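Local coordinates for cell surface protein (Putative S-layer protein) (Clostridioides difficile R20291, PDB 5NJL) that shows cell adhesion in vitro, has an extended three-domain fold, and is probably a cell-wall protein associated with the S-layer, at residues G121-K129 with V140-D148; S101-T112 with A130-I141. All blocks are in the same frame, centred on the assembly; numbering follows the deposited sequence. Where two conformers were deposited one is given.

Interaction 1 (G121-K129 with V140-D148); sequences GIYKVADVK and VITLRDKTD. With SO4 (sulfate ion), chain M.
Ile122 opens the contact: its CG2 lies 3.9 Å from Leu143 CD1, the two side chains crossing at about a right angle. The next two residues give backbone only. Tyr123 O accepts Lys146 NZ at 3.0 Å in the carbonyl plane, and Lys124 O adds a weak bond. The Lys146 chain is extended beyond CG (chi2 179°), which carries the amine to these two carbonyls. Val125 O takes Lys146 N from above its carbonyl plane, while one water bridges it to Asp145 OD1; the Asp145 carboxylate also bonds Thr151 and Val187 N. The antiparallel ladder starts at Ala126, and Asp127 N bonds Arg144 O at 2.8 Å. Asp127 OD2 also accepts both NE (3.2 Å) and NH2 (3.1 Å) of Arg144. This salt bridge is side-on, in the guanidinium plane, with the carboxylate plane turned 70° from it. On the other face Val128 CG2 meets Leu143 CD2 at 3.8 Å, side by side. Lys129 and Thr142 close the ladder with two nearly straight backbone bonds. The pairing forms half of the hairpin 126-133/138-145. Strand 152-158 continues the sheet beyond strand 138-145, where Thr142 bonds Thr154, and helix 101-115 lies against Val128 and Tyr123 through Ile111.

Interaction 2 (S101-T112 with A130-I141); sequences SADLSAEANSIT and ASYDSAKDKLVI. With SO4 (sulfate ion), chain U.
Tyr132, Leu104 and Leu139 carry the contact between helix 101-112 and the hairpin. The Tyr132 ring lies along the first turns of the helix. Tyr132 CD1 is 3.7 Å from Leu104 CB, and Tyr132 CB is 3.8 Å from Ser105 CA. Ser101 O sits over one face of the ring, toward the rim. CG of Tyr132 is anti to the backbone N (chi1 169°), and this carries the hydroxyl to the start of the helix. There Tyr132 OH donates to Asp137 OD1 at 2.6 Å, and Ser101 OG donates to the same oxygen, also at 2.6 Å. Both donors come from the same face of the carboxylate plane, Ser101 on the syn side and Tyr132 on the anti side. The Ser101 bond ties Asp137, at the G1 bulge of the hairpin, to the helix; the Tyr132 bond braces the same oxygen from within the hairpin. Ser101 N binds a sulfate, probably from the crystallisation liquor.

Leu104 lies over the sheet, with CD1 near Asp137 O and CD2 4.1 Å from Leu139 CB. The branches of Leu139 divide: CD1 packs on Ala108 CB at 3.7 Å, CD2 on Glu107 CG at 3.5 Å. The carboxylate of Glu107 leads off to Tyr98. Further along, Ile111 CG2 rests on Ala130 CB at 3.7 Å.

The helix runs roughly antiparallel to strand 130-133 (159°) and nearly parallel to strand 138-141 (21°). It packs on one face of the three-stranded sheet. Strand 152-158 adds Ile157 beside Leu139, and Leu166 from a loop touches Ile111.

Both interactions use the hairpin 126-133/138-145 and share Val140 and Ile141, with centres about 17 Å apart. Interaction 1 pairs the two strands with each other, near the hairpin's open end. Interaction 2 lays helix 101-115 on the hairpin, toward its turn. Each is partly buried. Backbone bonds dominate interaction 1, with a salt bridge on the more exposed face of the sheet. Interaction 2 is mainly apolar, and its polar part gathers at the start of the helix. Ile111 joins them: its CG2 is 3.6 Å from Val128 CG1 and 3.6 Å from Tyr123 OH. The apolar side of interaction 1 therefore continues into the helix-sheet layer of interaction 2.

Interaction 1 (G121-K129 with V140-D148)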
loop_
_atom_site.group_PDB
_atom_site.type_symbol
_atom_site.label_atom_id
_atom_site.label_comp_id
_atom_site.label_asym_id
_atom_site.label_seq_id
_atom_site.Cartn_x
_atom_site.Cartn_y
_atom_site.Cartn_z
ATOM N N GLY A 121 -30.299 2.840 -20.348
ATOM C CA GLY A 121 -30.533 1.941 -19.231
ATOM C C GLY A 121 -31.772 2.331 -18.446
ATOM O O GLY A 121 -32.823 2.627 -19.030
ATOM N N ILE A 122 -31.620 2.422 -17.124
ATOM C CA ILE A 122 -32.750 2.677 -16.228
ATOM C C ILE A 122 -33.353 4.062 -16.479
ATOM O O ILE A 122 -34.569 4.215 -16.457
ATOM C CB ILE A 122 -32.349 2.461 -14.749
ATOM C CG1 ILE A 122 -32.019 0.984 -14.533
ATOM C CG2 ILE A 122 -33.477 2.895 -13.805
ATOM C CD1 ILE A 122 -31.407 0.665 -13.180
ATOM N N TYR A 123 -32.512 5.048 -16.797
ATOM C CA TYR A 123 -32.987 6.399 -17.045
ATOM C C TYR A 123 -34.033 6.517 -18.161
ATOM O O TYR A 123 -34.878 7.413 -18.109
ATOM C CB TYR A 123 -31.841 7.334 -17.396
ATOM C CG TYR A 123 -30.804 7.548 -16.324
ATOM C CD1 TYR A 123 -31.052 8.402 -15.250
ATOM C CD2 TYR A 123 -29.539 6.971 -16.436
ATOM C CE1 TYR A 123 -30.083 8.634 -14.290
ATOM C CE2 TYR A 123 -28.550 7.198 -15.480
ATOM C CZ TYR A 123 -28.823 8.024 -14.417
ATOM O OH TYR A 123 -27.854 8.256 -13.469
ATOM N N LYS A 124 -33.960 5.623 -19.143
ATOM C CA LYS A 124 -34.914 5.593 -20.254
ATOM C C LYS A 124 -36.334 5.229 -19.827
ATOM O O LYS A 124 -37.288 5.744 -20.384
ATOM C CB LYS A 124 -34.452 4.588 -21.315
ATOM C CG LYS A 124 -35.211 4.668 -22.632
ATOM C CD LYS A 124 -34.591 3.732 -23.656
ATOM C CE LYS A 124 -35.367 3.756 -24.973
ATOM N NZ LYS A 124 -35.359 5.093 -25.640
ATOM N N VAL A 125 -36.458 4.324 -18.863
ATOM C CA VAL A 125 -37.739 3.736 -18.501
ATOM C C VAL A 125 -38.242 4.125 -17.111
ATOM O O VAL A 125 -39.325 3.686 -16.719
ATOM C CB VAL A 125 -37.665 2.197 -18.619
ATOM C CG1 VAL A 125 -37.397 1.825 -20.077
ATOM C CG2 VAL A 125 -36.616 1.591 -17.662
ATOM N N ALA A 126 -37.463 4.923 -16.374
ATOM C CA ALA A 126 -37.812 5.293 -14.995
ATOM C C ALA A 126 -37.474 6.731 -14.664
ATOM O O ALA A 126 -36.466 7.260 -15.166
ATOM C CB ALA A 126 -37.119 4.345 -14.018
ATOM N N ASP A 127 -38.308 7.356 -13.820
ATOM C CA ASP A 127 -38.007 8.637 -13.187
ATOM C C ASP A 127 -37.037 8.312 -12.049
ATOM O O ASP A 127 -37.229 7.321 -11.352
ATOM C CB ASP A 127 -39.225 9.291 -12.518
ATOM C CG ASP A 127 -40.417 9.430 -13.417
ATOM O OD1 ASP A 127 -40.243 9.828 -14.605
ATOM O OD2 ASP A 127 -41.536 9.160 -12.893
ATOM N N VAL A 128 -36.039 9.159 -11.835
ATOM C CA VAL A 128 -34.954 8.849 -10.884
ATOM C C VAL A 128 -34.810 9.992 -9.928
ATOM O O VAL A 128 -34.762 11.164 -10.348
ATOM C CB VAL A 128 -33.594 8.627 -11.604
ATOM C CG1 VAL A 128 -32.490 8.325 -10.592
ATOM C CG2 VAL A 128 -33.701 7.485 -12.587
ATOM N N LYS A 129 -34.731 9.667 -8.644
ATOM C CA LYS A 129 -34.275 10.589 -7.638
ATOM C C LYS A 129 -33.091 10.002 -6.926
ATOM O O LYS A 129 -33.041 8.794 -6.677
ATOM C CB LYS A 129 -35.353 10.850 -6.600
ATOM C CG LYS A 129 -36.634 11.426 -7.138
ATOM C CD LYS A 129 -36.534 12.899 -7.354
ATOM C CE LYS A 129 -37.921 13.490 -7.492
ATOM N NZ LYS A 129 -37.731 14.888 -7.897
ATOM N N VAL A 140 -29.364 7.248 -1.399
ATOM C CA VAL A 140 -30.663 6.594 -1.554
ATOM C C VAL A 140 -31.164 6.904 -2.957
ATOM O O VAL A 140 -31.423 8.072 -3.308
ATOM C CB VAL A 140 -31.634 7.088 -0.487
ATOM C CG1 VAL A 140 -32.991 6.414 -0.593
ATOM C CG2 VAL A 140 -31.029 6.919 0.911
ATOM N N ILE A 141 -31.318 5.854 -3.749
ATOM C CA ILE A 141 -31.791 5.959 -5.110
ATOM C C ILE A 141 -33.233 5.479 -5.180
ATOM O O ILE A 141 -33.548 4.351 -4.766
ATOM C CB ILE A 141 -30.876 5.171 -6.022
ATOM C CG1 ILE A 141 -29.464 5.808 -5.984
ATOM C CG2 ILE A 141 -31.389 5.172 -7.457
ATOM C CD1 ILE A 141 -28.413 4.895 -6.534
ATOM N N THR A 142 -34.121 6.323 -5.714
ATOM C CA THR A 142 -35.548 5.985 -5.773
ATOM C C THR A 142 -35.990 6.084 -7.226
ATOM O O THR A 142 -35.815 7.122 -7.874
ATOM C CB THR A 142 -36.353 6.885 -4.842
ATOM O OG1 THR A 142 -36.092 6.494 -3.492
ATOM C CG2 THR A 142 -37.839 6.805 -5.102
ATOM N N LEU A 143 -36.590 4.997 -7.707
ATOM C CA LEU A 143 -36.979 4.821 -9.094
ATOM C C LEU A 143 -38.475 4.618 -9.163
ATOM O O LEU A 143 -39.071 3.993 -8.269
ATOM C CB LEU A 143 -36.301 3.584 -9.681
ATOM C CG LEU A 143 -34.789 3.458 -9.522
ATOM C CD1 LEU A 143 -34.298 2.112 -10.023
ATOM C CD2 LEU A 143 -34.081 4.575 -10.250
ATOM N N ARG A 144 -39.077 5.122 -10.233
ATOM C CA ARG A 144 -40.464 4.831 -10.544
ATOM C C ARG A 144 -40.606 4.635 -12.036
ATOM O O ARG A 144 -40.032 5.408 -12.801
ATOM C CB ARG A 144 -41.252 6.033 -10.063
ATOM C CG ARG A 144 -42.731 6.004 -10.169
ATOM C CD ARG A 144 -43.284 7.226 -9.416
ATOM N NE ARG A 144 -43.003 8.463 -10.150
ATOM C CZ ARG A 144 -43.591 9.630 -9.938
ATOM N NH1 ARG A 144 -44.481 9.799 -8.952
ATOM N NH2 ARG A 144 -43.258 10.654 -10.724
ATOM N N ASP A 145 -41.375 3.634 -12.458
ATOM C CA ASP A 145 -41.617 3.399 -13.880
ATOM C C ASP A 145 -42.317 4.659 -14.469
ATOM O O ASP A 145 -43.136 5.278 -13.803
ATOM C CB ASP A 145 -42.528 2.188 -14.134
ATOM C CG ASP A 145 -42.027 0.886 -13.501
ATOM O OD1 ASP A 145 -40.915 0.443 -13.857
ATOM O OD2 ASP A 145 -42.801 0.269 -12.708
ATOM N N LYS A 146 -41.923 5.061 -15.673
ATOM C CA LYS A 146 -42.547 6.214 -16.352
ATOM C C LYS A 146 -43.954 5.915 -16.866
ATOM O O LYS A 146 -44.799 6.801 -16.844
ATOM C CB LYS A 146 -41.685 6.669 -17.526
ATOM C CG LYS A 146 -40.343 7.226 -17.084
ATOM C CD LYS A 146 -39.494 7.641 -18.274
ATOM C CE LYS A 146 -38.417 8.648 -17.849
ATOM N NZ LYS A 146 -37.401 8.742 -18.918
ATOM N N THR A 147 -44.210 4.685 -17.306
ATOM C CA THR A 147 -45.471 4.365 -17.977
ATOM C C THR A 147 -46.115 3.074 -17.472
ATOM O O THR A 147 -45.510 2.304 -16.724
ATOM C CB THR A 147 -45.290 4.233 -19.515
ATOM O OG1 THR A 147 -44.445 3.119 -19.815
ATOM C CG2 THR A 147 -44.698 5.506 -20.143
ATOM N N ASP A 148 -47.368 2.896 -17.866
ATOM C CA ASP A 148 -48.152 1.677 -17.663
ATOM C C ASP A 148 -48.465 1.429 -16.202
ATOM O O ASP A 148 -48.862 2.377 -15.537
ATOM C CB ASP A 148 -47.516 0.522 -18.434
ATOM C CG ASP A 148 -47.439 0.839 -19.956
ATOM O OD1 ASP A 148 -48.501 1.227 -20.565
ATOM O OD2 ASP A 148 -46.331 0.746 -20.517
HETATM S S SO4 M . -31.238 1.069 -23.093
HETATM O O1 SO4 M . -29.892 1.669 -23.281
HETATM O O2 SO4 M . -31.798 0.687 -24.409
HETATM O O3 SO4 M . -31.147 -0.131 -22.223
HETATM O O4 SO4 M . -32.155 2.048 -22.465
HETATM O O HOH W 1 -39.676 0.861 -16.204
HETATM O O HOH W 2 -42.092 2.759 -17.934
HETATM O O HOH W 3 -38.253 8.266 -8.719
#

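Interaction 2 (S101-T112 with A130-I141)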
loop_
_atom_site.group_PDB
_atom_site.type_symbol
_atom_site.label_atom_id
_atom_site.label_comp_id
_atom_site.label_asym_id
_atom_site.label_seq_id
_atom_site.Cartn_x
_atom_site.Cartn_y
_atom_site.Cartn_z
ATOM N N SER A 101 -18.030 9.954 2.807
ATOM C CA SER A 101 -19.261 10.724 2.663
ATOM C C SER A 101 -19.296 11.592 1.420
ATOM O O SER A 101 -20.336 11.647 0.743
ATOM C CB SER A 101 -19.507 11.558 3.924
ATOM O OG SER A 101 -19.688 10.688 5.051
ATOM N N ALA A 102 -18.167 12.211 1.069
ATOM C CA ALA A 102 -18.069 13.057 -0.135
ATOM C C ALA A 102 -18.295 12.302 -1.452
ATOM O O ALA A 102 -18.858 12.856 -2.396
ATOM C CB ALA A 102 -16.724 13.790 -0.181
ATOM N N ASP A 103 -17.837 11.060 -1.526
ATOM C CA ASP A 103 -18.091 10.216 -2.679
ATOM C C ASP A 103 -19.599 9.927 -2.861
ATOM O O ASP A 103 -20.097 9.918 -3.986
ATOM C CB ASP A 103 -17.368 8.864 -2.540
ATOM C CG ASP A 103 -15.849 8.960 -2.699
ATOM O OD1 ASP A 103 -15.341 9.969 -3.236
ATOM O OD2 ASP A 103 -15.173 7.976 -2.313
ATOM N N LEU A 104 -20.303 9.669 -1.768
ATOM C CA LEU A 104 -21.754 9.424 -1.832
ATOM C C LEU A 104 -22.499 10.698 -2.261
ATOM O O LEU A 104 -23.376 10.660 -3.114
ATOM C CB LEU A 104 -22.301 8.931 -0.513
ATOM C CG LEU A 104 -21.739 7.597 -0.037
ATOM C CD1 LEU A 104 -22.180 7.347 1.382
ATOM C CD2 LEU A 104 -22.157 6.446 -0.923
ATOM N N SER A 105 -22.101 11.826 -1.684
ATOM C CA SER A 105 -22.668 13.100 -2.012
ATOM C C SER A 105 -22.454 13.472 -3.466
ATOM O O SER A 105 -23.395 13.922 -4.127
ATOM C CB SER A 105 -22.048 14.170 -1.100
ATOM O OG SER A 105 -22.720 15.369 -1.314
ATOM N N ALA A 106 -21.231 13.274 -3.983
ATOM C CA ALA A 106 -20.931 13.486 -5.411
ATOM C C ALA A 106 -21.768 12.625 -6.340
ATOM O O ALA A 106 -22.210 13.081 -7.398
ATOM C CB ALA A 106 -19.450 13.228 -5.706
ATOM N N GLU A 107 -21.981 11.371 -5.959
ATOM C CA GLU A 107 -22.777 10.472 -6.778
ATOM C C GLU A 107 -24.241 10.927 -6.871
ATOM O O GLU A 107 -24.826 10.885 -7.953
ATOM C CB GLU A 107 -22.721 9.050 -6.202
ATOM C CG GLU A 107 -23.338 7.995 -7.098
ATOM C CD GLU A 107 -22.540 7.739 -8.363
ATOM O OE1 GLU A 107 -21.627 6.879 -8.352
ATOM O OE2 GLU A 107 -22.849 8.377 -9.371
ATOM N N ALA A 108 -24.825 11.333 -5.748
ATOM C CA ALA A 108 -26.182 11.885 -5.726
ATOM C C ALA A 108 -26.302 13.055 -6.700
ATOM O O ALA A 108 -27.233 13.104 -7.503
ATOM C CB ALA A 108 -26.572 12.306 -4.317
ATOM N N ASN A 109 -25.324 13.962 -6.652
ATOM C CA ASN A 109 -25.294 15.101 -7.580
ATOM C C ASN A 109 -25.159 14.668 -9.013
ATOM O O ASN A 109 -25.866 15.181 -9.886
ATOM C CB ASN A 109 -24.173 16.072 -7.233
ATOM C CG ASN A 109 -24.420 16.809 -5.938
ATOM O OD1 ASN A 109 -25.562 17.043 -5.544
ATOM N ND2 ASN A 109 -23.339 17.208 -5.279
ATOM N N SER A 110 -24.277 13.709 -9.275
ATOM C CA SER A 110 -24.086 13.213 -10.630
ATOM C C SER A 110 -25.340 12.546 -11.206
ATOM O O SER A 110 -25.738 12.808 -12.352
ATOM C CB SER A 110 -22.922 12.220 -10.670
ATOM O OG SER A 110 -22.882 11.588 -11.934
ATOM N N ILE A 111 -25.956 11.666 -10.417
ATOM C CA ILE A 111 -27.187 11.000 -10.855
ATOM C C ILE A 111 -28.317 12.018 -11.115
ATOM O O ILE A 111 -29.017 11.936 -12.142
ATOM C CB ILE A 111 -27.647 9.927 -9.847
ATOM C CG1 ILE A 111 -26.637 8.762 -9.837
ATOM C CG2 ILE A 111 -29.033 9.405 -10.233
ATOM C CD1 ILE A 111 -26.826 7.789 -8.677
ATOM N N THR A 112 -28.469 12.968 -10.206
ATOM C CA THR A 112 -29.514 13.998 -10.322
ATOM C C THR A 112 -29.313 14.779 -11.643
ATOM O O THR A 112 -30.260 14.990 -12.403
ATOM C CB THR A 112 -29.481 14.912 -9.089
ATOM O OG1 THR A 112 -29.748 14.134 -7.925
ATOM C CG2 THR A 112 -30.486 16.053 -9.170
ATOM N N ALA A 130 -32.128 10.844 -6.572
ATOM C CA ALA A 130 -30.987 10.347 -5.832
ATOM C C ALA A 130 -30.690 11.324 -4.743
ATOM O O ALA A 130 -30.533 12.524 -5.017
ATOM C CB ALA A 130 -29.788 10.176 -6.743
ATOM N N SER A 131 -30.580 10.824 -3.526
ATOM C CA SER A 131 -30.469 11.658 -2.335
ATOM C C SER A 131 -29.266 11.232 -1.510
ATOM O O SER A 131 -29.059 10.044 -1.313
ATOM C CB SER A 131 -31.730 11.533 -1.469
ATOM O OG SER A 131 -32.944 11.806 -2.168
ATOM N N TYR A 132 -28.468 12.187 -1.020
ATOM C CA TYR A 132 -27.429 11.875 -0.037
ATOM C C TYR A 132 -27.981 12.302 1.320
ATOM O O TYR A 132 -28.270 13.467 1.544
ATOM C CB TYR A 132 -26.046 12.512 -0.334
ATOM C CG TYR A 132 -25.142 12.351 0.877
ATOM C CD1 TYR A 132 -24.744 11.093 1.297
ATOM C CD2 TYR A 132 -24.780 13.451 1.675
ATOM C CE1 TYR A 132 -23.970 10.910 2.437
ATOM C CE2 TYR A 132 -23.989 13.281 2.817
ATOM C CZ TYR A 132 -23.590 12.007 3.199
ATOM O OH TYR A 132 -22.841 11.803 4.354
ATOM N N ASP A 133 -28.206 11.331 2.184
ATOM C CA ASP A 133 -28.716 11.565 3.515
ATOM C C ASP A 133 -27.496 11.766 4.402
ATOM O O ASP A 133 -26.793 10.801 4.720
ATOM C CB ASP A 133 -29.573 10.397 3.977
ATOM C CG ASP A 133 -30.309 10.680 5.293
ATOM O OD1 ASP A 133 -29.661 11.047 6.298
ATOM O OD2 ASP A 133 -31.534 10.516 5.335
ATOM N N SER A 134 -27.243 13.037 4.751
ATOM C CA SER A 134 -26.114 13.449 5.603
ATOM C C SER A 134 -26.106 12.778 6.955
ATOM O O SER A 134 -25.049 12.509 7.503
ATOM C CB SER A 134 -26.153 14.959 5.860
ATOM O OG SER A 134 -26.073 15.690 4.658
ATOM N N ALA A 135 -27.288 12.531 7.496
ATOM C CA ALA A 135 -27.414 11.976 8.835
ATOM C C ALA A 135 -27.065 10.494 8.883
ATOM O O ALA A 135 -26.293 10.077 9.745
ATOM C CB ALA A 135 -28.817 12.189 9.362
ATOM N N LYS A 136 -27.679 9.709 7.994
ATOM C CA LYS A 136 -27.467 8.245 7.925
ATOM C C LYS A 136 -26.190 7.861 7.182
ATOM O O LYS A 136 -25.764 6.715 7.256
ATOM C CB LYS A 136 -28.615 7.559 7.191
ATOM C CG LYS A 136 -29.967 7.640 7.865
ATOM C CD LYS A 136 -31.066 7.083 6.964
ATOM C CE LYS A 136 -30.863 5.608 6.622
ATOM N NZ LYS A 136 -32.049 5.019 5.935
ATOM N N ASP A 137 -25.637 8.806 6.421
ATOM C CA ASP A 137 -24.480 8.582 5.589
ATOM C C ASP A 137 -24.731 7.514 4.494
ATOM O O ASP A 137 -23.943 6.581 4.314
ATOM C CB ASP A 137 -23.301 8.196 6.484
ATOM C CG ASP A 137 -22.001 8.599 5.924
ATOM O OD1 ASP A 137 -21.947 9.420 4.986
ATOM O OD2 ASP A 137 -21.008 8.081 6.454
ATOM N N LYS A 138 -25.825 7.699 3.756
ATOM C CA LYS A 138 -26.231 6.792 2.683
ATOM C C LYS A 138 -26.646 7.541 1.418
ATOM O O LYS A 138 -27.194 8.647 1.498
ATOM C CB LYS A 138 -27.418 5.941 3.151
ATOM C CG LYS A 138 -27.137 5.055 4.361
ATOM C CD LYS A 138 -26.054 4.021 4.106
ATOM C CE LYS A 138 -25.768 3.206 5.371
ATOM N NZ LYS A 138 -24.604 2.287 5.209
ATOM N N LEU A 139 -26.391 6.928 0.269
ATOM C CA LEU A 139 -26.954 7.377 -1.013
ATOM C C LEU A 139 -28.245 6.564 -1.201
ATOM O O LEU A 139 -28.211 5.336 -1.128
ATOM C CB LEU A 139 -25.974 7.091 -2.132
ATOM C CG LEU A 139 -26.412 7.190 -3.574
ATOM C CD1 LEU A 139 -26.792 8.617 -3.905
ATOM C CD2 LEU A 139 -25.343 6.704 -4.511
ATOM N N VAL A 140 -29.364 7.248 -1.399
ATOM C CA VAL A 140 -30.663 6.594 -1.554
ATOM C C VAL A 140 -31.164 6.904 -2.957
ATOM O O VAL A 140 -31.423 8.072 -3.308
ATOM C CB VAL A 140 -31.634 7.088 -0.487
ATOM C CG1 VAL A 140 -32.991 6.414 -0.593
ATOM C CG2 VAL A 140 -31.029 6.919 0.911
ATOM N N ILE A 141 -31.318 5.854 -3.749
ATOM C CA ILE A 141 -31.791 5.959 -5.110
ATOM C C ILE A 141 -33.233 5.479 -5.180
ATOM O O ILE A 141 -33.548 4.351 -4.766
ATOM C CB ILE A 141 -30.876 5.171 -6.022
ATOM C CG1 ILE A 141 -29.464 5.808 -5.984
ATOM C CG2 ILE A 141 -31.389 5.172 -7.457
ATOM C CD1 ILE A 141 -28.413 4.895 -6.534
HETATM S S SO4 U . -15.446 10.725 5.866
HETATM O O1 SO4 U . -14.623 11.428 4.847
HETATM O O2 SO4 U . -14.523 9.978 6.754
HETATM O O3 SO4 U . -16.180 11.755 6.647
HETATM O O4 SO4 U . -16.417 9.745 5.268
#